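Local structure of vaginolysin (Gardnerella vaginalis, 5IMY) at residues S24-L29 / T237-K243; S77-V81 / P347-T352. The protein is a secreted toxin of the cholesterol-dependent cytolysin family, which probably binds cholesterol in host membranes and lyses the cells by forming beta-stranded transmembrane pores. All coordinates share one frame; numbering follows the deposited sequence.

Interaction 1. Residues S24-L29 / T237-K243; sequences SLNNYL and TTPDSLK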
loop_
_atom_site.group_PDB
_atom_site.type_symbol
_atom_site.label_atom_id
_atom_site.label_comp_id
_atom_site.label_asym_id
_atom_site.label_seq_id
_atom_site.Cartn_x
_atom_site.Cartn_y
_atom_site.Cartn_z
ATOM N N SER A 24 27.781 -42.232 -39.024
ATOM C CA SER A 24 26.322 -42.244 -39.043
ATOM C C SER A 24 25.744 -41.914 -37.672
ATOM O O SER A 24 24.778 -41.150 -37.569
ATOM C CB SER A 24 25.816 -43.604 -39.525
ATOM O OG SER A 24 25.371 -43.530 -40.868
ATOM N N LEU A 25 26.315 -42.482 -36.609
ATOM C CA LEU A 25 25.845 -42.160 -35.267
ATOM C C LEU A 25 26.071 -40.688 -34.952
ATOM O O LEU A 25 25.252 -40.055 -34.278
ATOM C CB LEU A 25 26.551 -43.042 -34.238
ATOM C CG LEU A 25 26.140 -42.842 -32.778
ATOM C CD1 LEU A 25 24.848 -43.571 -32.475
ATOM C CD2 LEU A 25 27.245 -43.302 -31.853
ATOM N N ASN A 26 27.179 -40.125 -35.438
ATOM C CA ASN A 26 27.470 -38.717 -35.193
ATOM C C ASN A 26 26.440 -37.813 -35.857
ATOM O O ASN A 26 26.064 -36.775 -35.301
ATOM C CB ASN A 26 28.875 -38.378 -35.689
ATOM C CG ASN A 26 29.918 -38.454 -34.592
ATOM O OD1 ASN A 26 29.605 -38.326 -33.410
ATOM N ND2 ASN A 26 31.173 -38.654 -34.981
ATOM N N ASN A 27 25.975 -38.183 -37.052
ATOM C CA ASN A 27 24.987 -37.359 -37.741
ATOM C C ASN A 27 23.630 -37.440 -37.057
ATOM O O ASN A 27 22.893 -36.449 -37.009
ATOM C CB ASN A 27 24.875 -37.783 -39.206
ATOM C CG ASN A 27 26.039 -37.293 -40.045
ATOM O OD1 ASN A 27 26.693 -36.308 -39.708
ATOM N ND2 ASN A 27 26.297 -37.979 -41.152
ATOM N N TYR A 28 23.279 -38.612 -36.521
ATOM C CA TYR A 28 21.992 -38.752 -35.849
ATOM C C TYR A 28 21.940 -37.918 -34.575
ATOM O O TYR A 28 20.933 -37.252 -34.305
ATOM C CB TYR A 28 21.720 -40.223 -35.539
ATOM C CG TYR A 28 20.459 -40.450 -34.739
ATOM C CD1 TYR A 28 19.209 -40.264 -35.312
ATOM C CD2 TYR A 28 20.518 -40.852 -33.412
ATOM C CE1 TYR A 28 18.051 -40.467 -34.586
ATOM C CE2 TYR A 28 19.366 -41.061 -32.676
ATOM C CZ TYR A 28 18.135 -40.866 -33.269
ATOM O OH TYR A 28 16.984 -41.072 -32.545
ATOM N N LEU A 29 23.012 -37.934 -33.781
ATOM C CA LEU A 29 23.020 -37.166 -32.541
ATOM C C LEU A 29 23.143 -35.672 -32.805
ATOM O O LEU A 29 22.605 -34.864 -32.041
ATOM C CB LEU A 29 24.160 -37.640 -31.638
ATOM C CG LEU A 29 24.165 -39.130 -31.280
ATOM C CD1 LEU A 29 25.310 -39.440 -30.327
ATOM C CD2 LEU A 29 22.835 -39.564 -30.679
ATOM N N THR A 237 28.184 -48.998 -33.331
ATOM C CA THR A 237 27.028 -48.775 -32.466
ATOM C C THR A 237 25.708 -48.574 -33.195
ATOM O O THR A 237 24.658 -48.793 -32.581
ATOM C CB THR A 237 27.258 -47.562 -31.573
ATOM O OG1 THR A 237 28.090 -46.594 -32.246
ATOM C CG2 THR A 237 27.888 -47.992 -30.291
ATOM N N THR A 238 25.730 -48.154 -34.461
ATOM C CA THR A 238 24.552 -47.843 -35.276
ATOM C C THR A 238 23.556 -46.939 -34.546
ATOM O O THR A 238 23.161 -47.229 -33.411
ATOM C CB THR A 238 23.846 -49.125 -35.760
ATOM O OG1 THR A 238 22.677 -48.768 -36.506
ATOM C CG2 THR A 238 23.428 -50.061 -34.620
ATOM N N PRO A 239 23.108 -45.844 -35.171
ATOM C CA PRO A 239 22.179 -44.942 -34.470
ATOM C C PRO A 239 20.834 -45.576 -34.167
ATOM O O PRO A 239 20.169 -45.154 -33.212
ATOM C CB PRO A 239 22.041 -43.759 -35.438
ATOM C CG PRO A 239 22.347 -44.330 -36.774
ATOM C CD PRO A 239 23.389 -45.383 -36.542
ATOM N N ASP A 240 20.403 -46.568 -34.950
ATOM C CA ASP A 240 19.144 -47.241 -34.654
ATOM C C ASP A 240 19.152 -47.847 -33.258
ATOM O O ASP A 240 18.096 -47.964 -32.627
ATOM C CB ASP A 240 18.863 -48.323 -35.699
ATOM C CG ASP A 240 18.096 -47.797 -36.899
ATOM O OD1 ASP A 240 17.368 -46.791 -36.753
ATOM O OD2 ASP A 240 18.214 -48.397 -37.988
ATOM N N SER A 241 20.329 -48.240 -32.761
ATOM C CA SER A 241 20.418 -48.775 -31.406
ATOM C C SER A 241 19.860 -47.795 -30.383
ATOM O O SER A 241 19.327 -48.212 -29.349
ATOM C CB SER A 241 21.871 -49.111 -31.071
ATOM O OG SER A 241 21.999 -50.450 -30.627
ATOM N N LEU A 242 19.979 -46.495 -30.648
ATOM C CA LEU A 242 19.460 -45.466 -29.758
ATOM C C LEU A 242 18.028 -45.082 -30.114
ATOM O O LEU A 242 17.177 -44.972 -29.226
ATOM C CB LEU A 242 20.374 -44.238 -29.803
ATOM C CG LEU A 242 21.634 -44.293 -28.929
ATOM C CD1 LEU A 242 22.261 -45.684 -28.894
ATOM C CD2 LEU A 242 22.642 -43.281 -29.437
ATOM N N LYS A 243 17.753 -44.869 -31.405
ATOM C CA LYS A 243 16.390 -44.618 -31.863
ATOM C C LYS A 243 15.414 -45.578 -31.197
ATOM O O LYS A 243 14.424 -45.158 -30.589
ATOM C CB LYS A 243 16.331 -44.749 -33.388
ATOM C CG LYS A 243 14.934 -44.771 -34.003
ATOM C CD LYS A 243 14.318 -43.384 -34.085
ATOM C CE LYS A 243 13.086 -43.383 -34.983
ATOM N NZ LYS A 243 13.386 -43.855 -36.369
#

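Interaction 2. Residues S77-V81 / P347-T352; sequences SNLSV and PIAYTT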
loop_
_atom_site.group_PDB
_atom_site.type_symbol
_atom_site.label_atom_id
_atom_site.label_comp_id
_atom_site.label_asym_id
_atom_site.label_seq_id
_atom_site.Cartn_x
_atom_site.Cartn_y
_atom_site.Cartn_z
ATOM N N SER A 77 20.801 -25.568 -13.312
ATOM C CA SER A 77 21.505 -26.709 -13.883
ATOM C C SER A 77 22.213 -27.525 -12.812
ATOM O O SER A 77 22.937 -28.472 -13.143
ATOM C CB SER A 77 22.520 -26.241 -14.929
ATOM O OG SER A 77 23.640 -25.634 -14.310
ATOM N N ASN A 78 22.022 -27.184 -11.542
ATOM C CA ASN A 78 22.731 -27.799 -10.424
ATOM C C ASN A 78 21.723 -28.648 -9.652
ATOM O O ASN A 78 21.081 -28.177 -8.712
ATOM C CB ASN A 78 23.367 -26.722 -9.548
ATOM C CG ASN A 78 24.341 -27.287 -8.538
ATOM O OD1 ASN A 78 24.007 -27.460 -7.367
ATOM N ND2 ASN A 78 25.556 -27.578 -8.987
ATOM N N LEU A 79 21.589 -29.907 -10.058
ATOM C CA LEU A 79 20.589 -30.800 -9.491
ATOM C C LEU A 79 21.126 -31.490 -8.245
ATOM O O LEU A 79 22.309 -31.825 -8.157
ATOM C CB LEU A 79 20.158 -31.853 -10.513
ATOM C CG LEU A 79 19.347 -31.344 -11.706
ATOM C CD1 LEU A 79 20.253 -30.741 -12.770
ATOM C CD2 LEU A 79 18.500 -32.468 -12.291
ATOM N N SER A 80 20.235 -31.711 -7.284
ATOM C CA SER A 80 20.618 -32.307 -6.014
ATOM C C SER A 80 20.796 -33.814 -6.148
ATOM O O SER A 80 20.089 -34.482 -6.907
ATOM C CB SER A 80 19.568 -32.014 -4.941
ATOM O OG SER A 80 19.525 -30.635 -4.628
ATOM N N VAL A 81 21.759 -34.343 -5.398
ATOM C CA VAL A 81 21.970 -35.781 -5.272
ATOM C C VAL A 81 21.270 -36.249 -4.005
ATOM O O VAL A 81 21.398 -35.620 -2.947
ATOM C CB VAL A 81 23.471 -36.122 -5.240
ATOM C CG1 VAL A 81 23.684 -37.608 -4.970
ATOM C CG2 VAL A 81 24.131 -35.723 -6.551
ATOM N N PRO A 347 28.582 -37.228 -2.814
ATOM C CA PRO A 347 28.059 -36.357 -3.871
ATOM C C PRO A 347 26.825 -35.612 -3.386
ATOM O O PRO A 347 25.953 -36.184 -2.727
ATOM C CB PRO A 347 27.726 -37.330 -5.008
ATOM C CG PRO A 347 27.546 -38.650 -4.342
ATOM C CD PRO A 347 28.484 -38.653 -3.175
ATOM N N ILE A 348 26.764 -34.320 -3.710
ATOM C CA ILE A 348 25.685 -33.462 -3.231
ATOM C C ILE A 348 24.915 -32.879 -4.408
ATOM O O ILE A 348 23.726 -32.562 -4.287
ATOM C CB ILE A 348 26.225 -32.341 -2.323
ATOM C CG1 ILE A 348 27.364 -31.589 -3.019
ATOM C CG2 ILE A 348 26.688 -32.919 -0.991
ATOM C CD1 ILE A 348 27.847 -30.364 -2.261
ATOM N N ALA A 349 25.579 -32.733 -5.553
ATOM C CA ALA A 349 24.942 -32.141 -6.718
ATOM C C ALA A 349 25.566 -32.712 -7.982
ATOM O O ALA A 349 26.699 -33.201 -7.974
ATOM C CB ALA A 349 25.068 -30.614 -6.710
ATOM N N TYR A 350 24.810 -32.646 -9.075
ATOM C CA TYR A 350 25.302 -33.083 -10.370
ATOM C C TYR A 350 24.746 -32.175 -11.456
ATOM O O TYR A 350 23.671 -31.588 -11.311
ATOM C CB TYR A 350 24.932 -34.547 -10.663
ATOM C CG TYR A 350 23.457 -34.815 -10.867
ATOM C CD1 TYR A 350 22.935 -35.001 -12.142
ATOM C CD2 TYR A 350 22.588 -34.905 -9.787
ATOM C CE1 TYR A 350 21.589 -35.257 -12.334
ATOM C CE2 TYR A 350 21.241 -35.158 -9.971
ATOM C CZ TYR A 350 20.747 -35.334 -11.245
ATOM O OH TYR A 350 19.410 -35.589 -11.432
ATOM N N THR A 351 25.505 -32.061 -12.542
ATOM C CA THR A 351 25.135 -31.259 -13.698
ATOM C C THR A 351 25.086 -32.155 -14.927
ATOM O O THR A 351 25.920 -33.053 -15.084
ATOM C CB THR A 351 26.138 -30.122 -13.923
ATOM O OG1 THR A 351 26.229 -29.318 -12.742
ATOM C CG2 THR A 351 25.717 -29.247 -15.099
ATOM N N THR A 352 24.106 -31.914 -15.793
ATOM C CA THR A 352 23.980 -32.640 -17.046
ATOM C C THR A 352 24.228 -31.699 -18.218
ATOM O O THR A 352 23.902 -30.510 -18.163
ATOM C CB THR A 352 22.594 -33.280 -17.196
ATOM O OG1 THR A 352 21.601 -32.256 -17.347
ATOM C CG2 THR A 352 22.259 -34.141 -15.986
HETATM O O HOH W 1 21.889 -30.028 -15.336
HETATM O O HOH W 2 25.894 -26.501 -12.322
#

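Interaction 1. Residues S24-L29 / T237-K243
Pro239 O receives two backbone donors of its own turn, Leu242 N at 2.9 Å and Lys243 N at 3.0 Å, and the two bonds close the turn from which Pro239, Leu242 and Lys243 meet Leu25, Tyr28 and Leu29. No hydrogen bond joins the two segments; what holds them is apolar. The pyrrolidine ring points at the helix, its CB lying 3.6 Å from Tyr28 CB and close to the first ring carbons, which it meets obliquely. With CG placed anti to the backbone N (chi1 175°), the tyrosine ring extends past the proline to Lys243, whose CA lies 3.7 Å from Tyr28 OH while the lysine amine leads away. That hydroxyl is hydrogen-bonded to Val247 O, in the chain just beyond the short helix. Leu25 splits its two methyls: CD1 sits 3.6 Å from Pro239 CA, whereas CD2 rests 3.4 Å from Thr237 OG1. Leu242 crosses Leu25 and Leu29 at about a right angle, its CD2 being 3.8 Å from Leu25 CD1 and 3.9 Å from Leu29 CD2. Leu25 also touches Ala230 and Phe233, and Asn26 bonds to Ala230 N and Ser228 OG. The Cys18-Cys236 disulfide ties the chain ahead of helix 22-30 to the residue before Thr237, and that helix packs against helix 240-243 within the excursion between strands 208-223 and 253-261.

Interaction 2. Residues S77-V81 / P347-T352
A short antiparallel beta ladder, set beside a classic beta bulge, joins Leu79 and Ser80 to Tyr350 and Ala349 in the large antiparallel sheet of the cytolysin; in the bulge, Ile348 and Ala349 both face Ala260 of strand 253-261. Leu79 and Tyr350 form the hydrogen-bonded pair, with Leu79 N 3.0 Å from Tyr350 O and Tyr350 N 2.8 Å from Leu79 O. Ser80 and Ala349 make the next, non-hydrogen-bonded pair. The tyrosine CG stands between its own backbone N and carbonyl carbon (chi1 68°), which folds the ring back across the partner strand. Leu79 CB then lies over one face, 3.8 Å from the Tyr350 ring centroid, in a CH-pi contact displaced toward the rim. At the ring edge, Ser80 O is in plane, 3.3 Å from Tyr350 CE2, and Val81 CG2 comes within 3.7 Å of Tyr350 CD2. Asn104 fixes the far end of this group, its OD1 bonding to Tyr350 OH and its ND2 to Ser80 O. On the face bearing Ser80 and Ala349, Asn78 OD1 packs on the Ala349 methyl while accepting a hydrogen bond from Lys215. Beyond the ladder, a water donates to Ser77 O and accepts from Thr352 N, bridging the two chains there. At the bulge end Val81 N reaches Ile348 O at 2.9 Å; the bond is nearly straight at hydrogen (168°), yet the donor stands 60° out of the carbonyl plane.

In the fold
The two contacts lie about 14 Å apart at their nearest atoms and do not touch, although their segments alternate along the chain. Interaction 2 is buried, its centre about 18 Å from the centre of the chain, and depends on strand pairing: main-chain hydrogen bonds set the register, and an aromatic ring and bridging waters fill in around them. The centre of interaction 1 lies about 44 Å from that of the chain, only partly buried, where a helix meets a turn and the short helix that follows it through leucine, proline and tyrosine carbons, with a disulfide close by. They hold different elements, yet strand 253-261 relates them: it pairs with strand 347-354, and the chain of 237-243 leads into it.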